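Local coordinates for histone-lysine N-methyltransferase family member SUVH9 (Arabidopsis thaliana, PDB 4NJ5), which acts in RNA-directed DNA methylation and transposon silencing, probably recruiting RNA polymerase V to methylated DNA, while lacking histone methyltransferase activity itself, at residues Y390-L395 with F447-V451; I71-I75 with I172-V176; R248-F253 with V264-D269; T329-Q333 with W421-D426. One frame throughout, in Å; residues are numbered along the deposited sequence.

Contact 1 of 4, residues Y390-L395 with F447-V451; sequences YAGVAL and FAMDV
Met449 reaches Tyr390 because its chain runs out straight and then turns at the last bond, chi3 63°, which swings CE back toward the 390-395 segment. Tyr390 meets it with a ring thrown out anti to the backbone N (chi1 -178°), and the sulfur lies in the ring plane at its edge, a Met-aromatic contact with SD of Met449 4.0 Å from CD1 of Tyr390. The terminal methyl, CE of Met449, lies 3.5 Å from O of Tyr390 and also close to the amide of Gly392. At that glycine the two segments come together closely: CA of Gly392 comes 3.9 Å from CG1 of Val451.

Beyond Gly392 the chains pair as a short two-stranded antiparallel sheet, the N-to-C directions of the short strands 393-395 and 448-450 making 142°. Val393 and Asp450 form the hydrogen-bonded pair, with N of Val393 2.9 Å from O of Asp450 and N of Asp450 2.9 Å from O of Val393, both bonds nearly straight. Ala394 and Met449 follow as a non-hydrogen-bonded pair, and on their face CB of Ala394 rests 4.0 Å from CE2 of Phe447. On the other face, with Val393 and Asp450, CD2 of Leu395 comes within 4.0 Å of CB of Asp450, whose OD2 is hydrogen-bonded to Ser452 OG.

This small sheet belongs to the SET domain. Helix 397-405 covers Leu395 and Ala448 through Ala400, strand 485-490 meets Tyr390 and Met449 through Val486, and backbone bonds from Gly392 and Ala394 to Ser286 tie in a preceding loop.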
# COMPACT_ATOMS: atom_id res chain seq x y z
N TYR A 390 -17.99 -1.68 -2.52
CA TYR A 390 -18.37 -2.35 -3.76
C TYR A 390 -19.88 -2.16 -3.93
O TYR A 390 -20.67 -2.92 -3.37
CB TYR A 390 -18.01 -3.84 -3.71
CG TYR A 390 -18.34 -4.58 -4.99
CD1 TYR A 390 -19.59 -5.16 -5.18
CD2 TYR A 390 -17.41 -4.67 -6.02
CE1 TYR A 390 -19.90 -5.82 -6.36
CE2 TYR A 390 -17.71 -5.33 -7.20
CZ TYR A 390 -18.96 -5.90 -7.37
OH TYR A 390 -19.27 -6.56 -8.54
N ALA A 391 -20.27 -1.15 -4.70
CA ALA A 391 -21.67 -0.72 -4.74
C ALA A 391 -22.48 -1.25 -5.93
O ALA A 391 -22.11 -1.05 -7.09
CB ALA A 391 -21.76 0.81 -4.67
N GLY A 392 -23.59 -1.90 -5.63
CA GLY A 392 -24.51 -2.39 -6.64
C GLY A 392 -25.93 -2.38 -6.11
O GLY A 392 -26.20 -1.77 -5.07
N VAL A 393 -26.84 -3.03 -6.82
CA VAL A 393 -28.22 -3.12 -6.38
C VAL A 393 -28.46 -4.47 -5.69
O VAL A 393 -28.39 -5.51 -6.33
CB VAL A 393 -29.20 -2.94 -7.56
CG1 VAL A 393 -30.65 -3.05 -7.08
CG2 VAL A 393 -28.96 -1.61 -8.25
N ALA A 394 -28.72 -4.43 -4.39
CA ALA A 394 -28.90 -5.65 -3.61
C ALA A 394 -30.29 -6.26 -3.77
O ALA A 394 -31.29 -5.54 -3.81
CB ALA A 394 -28.59 -5.40 -2.14
N LEU A 395 -30.34 -7.58 -3.87
CA LEU A 395 -31.59 -8.29 -4.06
C LEU A 395 -31.90 -9.25 -2.91
O LEU A 395 -31.00 -9.75 -2.23
CB LEU A 395 -31.57 -9.10 -5.36
CG LEU A 395 -31.56 -8.41 -6.72
CD1 LEU A 395 -32.15 -7.01 -6.64
CD2 LEU A 395 -30.16 -8.37 -7.30
N PHE A 447 -27.02 -12.91 -0.04
CA PHE A 447 -27.72 -12.06 -0.99
C PHE A 447 -26.94 -11.85 -2.29
O PHE A 447 -25.74 -12.10 -2.36
CB PHE A 447 -28.13 -10.71 -0.37
CG PHE A 447 -27.00 -9.74 -0.21
CD1 PHE A 447 -26.30 -9.66 0.98
CD2 PHE A 447 -26.67 -8.86 -1.23
CE1 PHE A 447 -25.27 -8.75 1.14
CE2 PHE A 447 -25.64 -7.95 -1.08
CZ PHE A 447 -24.94 -7.90 0.11
N ALA A 448 -27.64 -11.40 -3.33
CA ALA A 448 -27.01 -11.19 -4.62
C ALA A 448 -27.06 -9.72 -5.00
O ALA A 448 -27.87 -8.96 -4.48
CB ALA A 448 -27.70 -12.03 -5.69
N MET A 449 -26.16 -9.33 -5.90
CA MET A 449 -26.09 -7.96 -6.35
C MET A 449 -26.16 -7.90 -7.87
O MET A 449 -25.51 -8.69 -8.56
CB MET A 449 -24.79 -7.31 -5.89
CG MET A 449 -24.57 -7.36 -4.39
SD MET A 449 -23.05 -6.56 -3.88
CE MET A 449 -23.37 -4.88 -4.40
N ASP A 450 -26.95 -6.97 -8.37
CA ASP A 450 -26.94 -6.67 -9.79
C ASP A 450 -26.10 -5.42 -10.00
O ASP A 450 -26.29 -4.41 -9.32
CB ASP A 450 -28.37 -6.46 -10.30
CG ASP A 450 -28.43 -6.31 -11.81
OD1 ASP A 450 -28.88 -7.25 -12.48
OD2 ASP A 450 -28.01 -5.25 -12.32
N VAL A 451 -25.15 -5.50 -10.93
CA VAL A 451 -24.31 -4.36 -11.28
C VAL A 451 -24.33 -4.09 -12.77
O VAL A 451 -23.38 -3.53 -13.33
CB VAL A 451 -22.85 -4.57 -10.82
CG1 VAL A 451 -22.76 -4.58 -9.30
CG2 VAL A 451 -22.27 -5.85 -11.41

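Contact 2 of 4, residues I71-I75 with I172-V176; sequences IVGSI and IEVRV
NH1 of Arg175 is the donor on which this contact turns, giving one hydrogen bond to O of Gly73 at 2.7 Å and another to O of Ile71 at 3.1 Å. Both acceptors lie in the guanidinium plane, but they are used differently: the donor is tilted only 16° from the carbonyl plane of Gly73, whereas it stands well above that of Ile71. A bend at chi3 (-66°) turns the head of the arginine across the 71-75 loop. Water 1 bridges NH2 of Arg175 and O of Ile71, so that carbonyl is gripped twice, and NE is taken by Leu95 O. Over one face of the guanidinium sits CD1 of Ile75, 3.4 Å from NH1 of Arg175, the two side chains crossing at about a right angle.

Arg175 belongs to strand 174-180 of the curled mixed sheet of the SRA domain, a strand that pairs with strands 117-124 and 190-206; the arginine ties the irregular 71-75 loop to this sheet.

Nearer the strand's start, water 2 joins N of Gly73 to O of Glu173. Gly73 has a positive phi, 90°, and its CA lies 3.7 Å from OE1 of Glu173. Farther out, CG2 of Val72 approaches CG2 of Ile172.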
# COMPACT_ATOMS: atom_id res chain seq x y z
N ILE A 71 24.45 -10.01 -0.39
CA ILE A 71 23.79 -10.01 -1.69
C ILE A 71 24.06 -8.72 -2.45
O ILE A 71 23.71 -7.63 -2.00
CB ILE A 71 22.27 -10.20 -1.55
CG1 ILE A 71 21.96 -11.59 -0.99
CG2 ILE A 71 21.58 -10.00 -2.89
CD1 ILE A 71 20.50 -11.95 -1.02
N VAL A 72 24.70 -8.85 -3.61
CA VAL A 72 24.89 -7.70 -4.49
C VAL A 72 23.92 -7.80 -5.67
O VAL A 72 23.66 -8.90 -6.18
CB VAL A 72 26.37 -7.56 -4.97
CG1 VAL A 72 27.27 -8.52 -4.21
CG2 VAL A 72 26.50 -7.77 -6.48
N GLY A 73 23.36 -6.67 -6.07
CA GLY A 73 22.38 -6.65 -7.14
C GLY A 73 20.98 -6.81 -6.61
O GLY A 73 20.67 -6.34 -5.52
N SER A 74 20.12 -7.49 -7.37
CA SER A 74 18.71 -7.61 -7.01
C SER A 74 18.48 -8.40 -5.73
O SER A 74 19.18 -9.38 -5.46
CB SER A 74 17.93 -8.24 -8.16
OG SER A 74 18.23 -7.60 -9.40
N ILE A 75 17.52 -7.96 -4.93
CA ILE A 75 17.05 -8.74 -3.79
C ILE A 75 15.86 -9.58 -4.25
O ILE A 75 14.86 -9.03 -4.71
CB ILE A 75 16.62 -7.83 -2.61
CG1 ILE A 75 17.75 -6.88 -2.21
CG2 ILE A 75 16.18 -8.67 -1.41
CD1 ILE A 75 19.03 -7.58 -1.74
N ILE A 172 30.42 -3.18 -9.83
CA ILE A 172 29.39 -3.72 -8.95
C ILE A 172 28.00 -3.15 -9.23
O ILE A 172 27.81 -1.94 -9.32
CB ILE A 172 29.74 -3.48 -7.46
CG1 ILE A 172 30.97 -4.30 -7.08
CG2 ILE A 172 28.55 -3.82 -6.56
CD1 ILE A 172 30.85 -5.78 -7.39
N GLU A 173 27.03 -4.05 -9.38
CA GLU A 173 25.63 -3.66 -9.44
C GLU A 173 25.24 -2.99 -8.13
O GLU A 173 25.33 -3.60 -7.07
CB GLU A 173 24.75 -4.88 -9.65
CG GLU A 173 24.67 -5.39 -11.07
CD GLU A 173 23.86 -6.67 -11.18
OE1 GLU A 173 24.00 -7.55 -10.30
OE2 GLU A 173 23.07 -6.79 -12.14
N VAL A 174 24.79 -1.75 -8.22
CA VAL A 174 24.38 -1.00 -7.03
C VAL A 174 22.87 -0.74 -7.02
O VAL A 174 22.32 -0.22 -7.99
CB VAL A 174 25.12 0.34 -6.95
CG1 VAL A 174 24.58 1.19 -5.81
CG2 VAL A 174 26.62 0.12 -6.80
N ARG A 175 22.21 -1.12 -5.93
CA ARG A 175 20.79 -0.81 -5.77
C ARG A 175 20.59 0.67 -5.48
O ARG A 175 21.31 1.26 -4.67
CB ARG A 175 20.17 -1.66 -4.66
CG ARG A 175 20.17 -3.15 -4.94
CD ARG A 175 19.45 -3.94 -3.85
NE ARG A 175 20.14 -3.88 -2.56
CZ ARG A 175 21.12 -4.71 -2.19
NH1 ARG A 175 21.53 -5.66 -3.01
NH2 ARG A 175 21.68 -4.57 -1.00
N VAL A 176 19.62 1.28 -6.16
CA VAL A 176 19.26 2.66 -5.91
C VAL A 176 17.84 2.73 -5.34
O VAL A 176 16.89 2.24 -5.95
CB VAL A 176 19.32 3.51 -7.19
CG1 VAL A 176 18.61 4.85 -6.97
CG2 VAL A 176 20.76 3.72 -7.61
O HOH W 1 23.78 -6.01 0.37
O HOH W 2 24.32 -4.63 -4.82
O HOH W 3 21.08 -9.00 -9.65

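Contact 3 of 4, residues R248-F253 with V264-D269; sequences RGYINF and VYLFND
Tyr265 opens the aromatic side of a beta hairpin in which strand 264-267 pairs antiparallel with 250-252, broken by a beta bulge between Tyr250 and Asn252. Its ring takes the edge of Phe253 on one face: CD1 of Phe253 sits over the centre, 3.6 Å from CE1 of Tyr265, with the planes 71° apart. CD2 of Tyr265 also touches CE1 of Tyr250 obliquely, and its hydroxyl is bonded to Leu238 O.

Leu266 faces the other way. Its backbone N bonds to O of Asn252 at 2.9 Å, the donor lying nearly along the C=O axis, while its own carbonyl takes a weak bond from N of Ile251. Ile251 and Asn252 thus both bond to Leu266, which is the bulge, and the chain turns a corner at Ile251. CG anti to the backbone N (chi1 178°) carries CD2 of Leu266 to within 3.8 Å of CD1 of Ile251.

Phe267 returns to the aromatic face as the non-hydrogen-bonded partner of Tyr250 and turns its edge to that ring. The tyrosine ring has a phenylalanine carbon over each face, CD1 of Phe267 over its centre and CE1 of Phe253 nearer the rim, while its hydroxyl bonds to Glu364 and Arg246. Strand 363-367 continues the sheet beyond Tyr265 and Phe267.

Asn268 ends the pairing with N bonded to O of Gly249 at 2.9 Å, and its CB packs against CD1 of Ile251. Close by, CE1 of Phe267 lies 3.5 Å from CA of Gly249, whose phi is positive (118°).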
# COMPACT_ATOMS: atom_id res chain seq x y z
N ARG A 248 -4.26 12.73 -24.92
CA ARG A 248 -5.38 11.95 -25.44
C ARG A 248 -5.72 10.83 -24.47
O ARG A 248 -4.87 10.40 -23.69
CB ARG A 248 -5.04 11.33 -26.79
CG ARG A 248 -4.56 12.30 -27.86
CD ARG A 248 -3.60 11.60 -28.81
NE ARG A 248 -3.39 12.35 -30.05
CZ ARG A 248 -2.66 13.45 -30.16
NH1 ARG A 248 -2.07 13.97 -29.09
NH2 ARG A 248 -2.53 14.05 -31.33
N GLY A 249 -6.96 10.35 -24.52
CA GLY A 249 -7.37 9.19 -23.75
C GLY A 249 -8.47 9.45 -22.74
O GLY A 249 -9.36 8.62 -22.54
N TYR A 250 -8.41 10.61 -22.10
CA TYR A 250 -9.38 10.93 -21.05
C TYR A 250 -10.75 11.30 -21.61
O TYR A 250 -10.97 12.43 -22.07
CB TYR A 250 -8.84 12.00 -20.10
CG TYR A 250 -7.80 11.45 -19.14
CD1 TYR A 250 -8.17 10.58 -18.13
CD2 TYR A 250 -6.47 11.80 -19.25
CE1 TYR A 250 -7.23 10.08 -17.24
CE2 TYR A 250 -5.52 11.30 -18.38
CZ TYR A 250 -5.91 10.44 -17.37
OH TYR A 250 -4.97 9.94 -16.50
N ILE A 251 -11.65 10.33 -21.57
CA ILE A 251 -13.02 10.51 -22.03
C ILE A 251 -13.77 11.43 -21.08
O ILE A 251 -14.46 12.35 -21.50
CB ILE A 251 -13.76 9.16 -22.06
CG1 ILE A 251 -13.01 8.17 -22.95
CG2 ILE A 251 -15.20 9.35 -22.51
CD1 ILE A 251 -13.31 6.72 -22.62
N ASN A 252 -13.61 11.16 -19.79
CA ASN A 252 -14.33 11.89 -18.75
C ASN A 252 -13.53 11.84 -17.45
O ASN A 252 -12.97 10.80 -17.10
CB ASN A 252 -15.71 11.27 -18.55
CG ASN A 252 -16.65 12.18 -17.78
OD1 ASN A 252 -16.53 12.33 -16.57
ND2 ASN A 252 -17.60 12.78 -18.49
N PHE A 253 -13.48 12.96 -16.73
CA PHE A 253 -12.67 13.03 -15.51
C PHE A 253 -13.44 12.72 -14.23
O PHE A 253 -12.88 12.73 -13.14
CB PHE A 253 -11.95 14.37 -15.40
CG PHE A 253 -10.66 14.43 -16.17
CD1 PHE A 253 -9.61 13.59 -15.84
CD2 PHE A 253 -10.50 15.32 -17.22
CE1 PHE A 253 -8.42 13.64 -16.55
CE2 PHE A 253 -9.32 15.38 -17.93
CZ PHE A 253 -8.28 14.53 -17.59
N VAL A 264 -13.78 10.43 -10.37
CA VAL A 264 -13.37 9.11 -10.83
C VAL A 264 -13.01 9.15 -12.31
O VAL A 264 -13.87 9.33 -13.16
CB VAL A 264 -14.46 8.04 -10.62
CG1 VAL A 264 -13.96 6.67 -11.05
CG2 VAL A 264 -14.88 8.01 -9.16
N TYR A 265 -11.72 9.00 -12.61
CA TYR A 265 -11.24 9.15 -13.98
C TYR A 265 -11.70 8.01 -14.88
O TYR A 265 -11.87 6.88 -14.44
CB TYR A 265 -9.71 9.19 -14.02
CG TYR A 265 -9.08 10.47 -13.51
CD1 TYR A 265 -9.82 11.44 -12.85
CD2 TYR A 265 -7.73 10.70 -13.71
CE1 TYR A 265 -9.22 12.60 -12.39
CE2 TYR A 265 -7.13 11.86 -13.27
CZ TYR A 265 -7.87 12.80 -12.61
OH TYR A 265 -7.25 13.95 -12.17
N LEU A 266 -11.88 8.33 -16.16
CA LEU A 266 -12.16 7.32 -17.17
C LEU A 266 -11.19 7.50 -18.34
O LEU A 266 -11.23 8.52 -19.03
CB LEU A 266 -13.60 7.42 -17.67
CG LEU A 266 -13.93 6.42 -18.78
CD1 LEU A 266 -13.83 5.00 -18.25
CD2 LEU A 266 -15.30 6.69 -19.37
N PHE A 267 -10.33 6.52 -18.55
CA PHE A 267 -9.25 6.64 -19.51
C PHE A 267 -9.27 5.52 -20.54
O PHE A 267 -9.50 4.36 -20.20
CB PHE A 267 -7.90 6.65 -18.79
CG PHE A 267 -6.73 6.87 -19.69
CD1 PHE A 267 -6.43 8.15 -20.15
CD2 PHE A 267 -5.91 5.82 -20.07
CE1 PHE A 267 -5.35 8.36 -20.98
CE2 PHE A 267 -4.83 6.03 -20.90
CZ PHE A 267 -4.55 7.30 -21.35
N ASN A 268 -9.03 5.86 -21.80
CA ASN A 268 -9.02 4.88 -22.87
C ASN A 268 -8.10 5.31 -24.01
O ASN A 268 -8.48 6.12 -24.85
CB ASN A 268 -10.44 4.63 -23.38
CG ASN A 268 -10.50 3.60 -24.50
OD1 ASN A 268 -9.52 2.92 -24.80
ND2 ASN A 268 -11.67 3.47 -25.12
N ASP A 269 -6.89 4.76 -24.02
CA ASP A 269 -5.90 5.07 -25.05
C ASP A 269 -5.77 3.92 -26.04
O ASP A 269 -4.78 3.82 -26.76
CB ASP A 269 -4.54 5.38 -24.42
CG ASP A 269 -3.92 4.18 -23.71
OD1 ASP A 269 -4.65 3.21 -23.42
OD2 ASP A 269 -2.71 4.22 -23.43

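Contact 4 of 4, residues T329-Q333 with W421-D426; sequences TLIRQ and WEDWGD
Direct polar contact between Trp424 and the 329-333 loop rests on one bond: NE1 of Trp424 donates to O of Leu330 at 3.0 Å. The acceptor lies close to the plane of the indole, at its edge, but the donor stands 51° out of the carbonyl plane of Leu330. With chi1 at 177°, CG trans to the backbone N, the indole also takes O of Ile331 over one face, 3.3 Å from CD1 of Trp424.

Three waters carry further polar links. Water 6 accepts from N of Gln333 and donates to O of Trp424, at 2.8 Å, and to O of Glu422. Water 4 links NE of Arg332 to O of Trp424, and water 5 links NE2 of Gln333 to O of Trp421. Arg332 also has a salt bridge to Glu321, and Gln333 NE2 a bond to Ser418 O.

Van der Waals contact is modest. CB of Arg332 lies 3.7 Å from O of Trp424, and CG of Glu422 lies 3.8 Å from OE1 of Gln333.

Two successive beta turns, Trp421 to Trp424 and Asp423 to Asp426, shape the SET-domain backbone, and helix 8-35 covers Trp424.

Two irregular loops, one pre-SET and one SET, are therefore matched mainly through backbone carbonyls, with ordered waters relaying N-H groups of Arg332 and Gln333 to carbonyls of the 421-426 loop.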
# COMPACT_ATOMS: atom_id res chain seq x y z
N THR A 329 -7.00 2.22 9.74
CA THR A 329 -6.46 1.04 9.07
C THR A 329 -7.02 -0.25 9.66
O THR A 329 -7.06 -0.42 10.88
CB THR A 329 -4.92 1.02 9.16
OG1 THR A 329 -4.40 2.28 8.72
CG2 THR A 329 -4.34 -0.09 8.29
N LEU A 330 -7.44 -1.17 8.80
CA LEU A 330 -7.91 -2.48 9.24
C LEU A 330 -6.78 -3.22 9.95
O LEU A 330 -5.68 -3.33 9.42
CB LEU A 330 -8.43 -3.31 8.06
CG LEU A 330 -9.02 -4.68 8.45
CD1 LEU A 330 -10.30 -4.51 9.25
CD2 LEU A 330 -9.26 -5.55 7.22
N ILE A 331 -7.07 -3.74 11.14
CA ILE A 331 -6.07 -4.47 11.92
C ILE A 331 -5.98 -5.94 11.48
O ILE A 331 -4.90 -6.44 11.19
CB ILE A 331 -6.37 -4.40 13.43
CG1 ILE A 331 -6.38 -2.94 13.90
CG2 ILE A 331 -5.35 -5.20 14.22
CD1 ILE A 331 -6.88 -2.74 15.33
N ARG A 332 -7.13 -6.61 11.43
CA ARG A 332 -7.22 -7.99 10.95
C ARG A 332 -8.57 -8.21 10.26
O ARG A 332 -9.51 -7.45 10.47
CB ARG A 332 -7.07 -8.97 12.12
CG ARG A 332 -8.13 -8.82 13.21
CD ARG A 332 -7.83 -9.75 14.39
NE ARG A 332 -6.41 -10.06 14.46
CZ ARG A 332 -5.51 -9.37 15.16
NH1 ARG A 332 -5.88 -8.31 15.87
NH2 ARG A 332 -4.25 -9.74 15.15
N GLN A 333 -8.66 -9.25 9.43
CA GLN A 333 -9.93 -9.65 8.82
C GLN A 333 -10.92 -10.13 9.89
O GLN A 333 -10.53 -10.73 10.88
CB GLN A 333 -9.73 -10.78 7.79
CG GLN A 333 -9.00 -10.38 6.51
CD GLN A 333 -9.03 -11.49 5.46
OE1 GLN A 333 -9.96 -12.30 5.42
NE2 GLN A 333 -8.00 -11.55 4.62
N TRP A 421 -4.76 -13.30 2.27
CA TRP A 421 -4.21 -12.35 3.23
C TRP A 421 -4.74 -12.57 4.64
O TRP A 421 -4.83 -11.62 5.42
CB TRP A 421 -4.53 -10.92 2.77
CG TRP A 421 -4.15 -10.66 1.35
CD1 TRP A 421 -4.92 -10.88 0.25
CD2 TRP A 421 -2.90 -10.15 0.88
NE1 TRP A 421 -4.23 -10.52 -0.88
CE2 TRP A 421 -2.98 -10.07 -0.52
CE3 TRP A 421 -1.72 -9.73 1.51
CZ2 TRP A 421 -1.94 -9.60 -1.31
CZ3 TRP A 421 -0.68 -9.27 0.73
CH2 TRP A 421 -0.80 -9.20 -0.67
N GLU A 422 -5.07 -13.81 4.98
CA GLU A 422 -5.60 -14.09 6.31
C GLU A 422 -4.57 -13.97 7.43
O GLU A 422 -4.93 -13.87 8.60
CB GLU A 422 -6.33 -15.44 6.33
CG GLU A 422 -7.70 -15.40 5.67
CD GLU A 422 -8.44 -16.72 5.72
OE1 GLU A 422 -7.91 -17.68 6.31
OE2 GLU A 422 -9.55 -16.80 5.16
N ASP A 423 -3.30 -13.95 7.06
CA ASP A 423 -2.22 -13.78 8.04
C ASP A 423 -2.00 -12.32 8.41
O ASP A 423 -1.11 -12.00 9.19
CB ASP A 423 -0.92 -14.40 7.52
CG ASP A 423 -0.96 -15.91 7.47
OD1 ASP A 423 -1.84 -16.50 8.15
OD2 ASP A 423 -0.12 -16.51 6.77
N TRP A 424 -2.81 -11.44 7.85
CA TRP A 424 -2.76 -10.01 8.18
C TRP A 424 -3.13 -9.80 9.65
O TRP A 424 -4.18 -10.23 10.11
CB TRP A 424 -3.71 -9.23 7.26
CG TRP A 424 -3.79 -7.77 7.54
CD1 TRP A 424 -4.89 -7.08 7.95
CD2 TRP A 424 -2.73 -6.81 7.44
NE1 TRP A 424 -4.58 -5.75 8.11
CE2 TRP A 424 -3.26 -5.56 7.80
CE3 TRP A 424 -1.38 -6.89 7.07
CZ2 TRP A 424 -2.50 -4.39 7.81
CZ3 TRP A 424 -0.62 -5.74 7.08
CH2 TRP A 424 -1.18 -4.50 7.45
N GLY A 425 -2.23 -9.16 10.39
CA GLY A 425 -2.44 -8.95 11.81
C GLY A 425 -1.83 -10.03 12.69
O GLY A 425 -1.80 -9.90 13.91
N ASP A 426 -1.34 -11.10 12.06
CA ASP A 426 -0.71 -12.20 12.79
C ASP A 426 0.69 -11.79 13.25
O ASP A 426 1.53 -11.40 12.44
CB ASP A 426 -0.64 -13.46 11.92
CG ASP A 426 -0.22 -14.71 12.70
OD1 ASP A 426 0.70 -14.62 13.54
OD2 ASP A 426 -0.80 -15.79 12.47
O HOH W 4 -4.82 -11.52 12.53
O HOH W 5 -6.31 -9.15 5.29
O HOH W 6 -6.47 -11.11 8.78

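In the fold
Read together, the four contacts show how long-range pairing is spread over a multidomain chain. Contact 2 lies in the SRA domain and contact 1 in the SET domain, on opposite sides of the chain's centre with their own centres about 49 Å apart. Contact 3 closes a hairpin between them in sequence, about 26 Å from contact 1 between centres, and its strand 264-267 also pairs with strand 363-367, in the SET range. Contact 4 is the nearest of the four to the chain's centre and brings pre-SET and SET loops together; its segments alternate along the chain with those of contact 1. The side chain of Ile331 in contact 4 is about 13 Å from a zinc ion of the triangular pre-SET cluster.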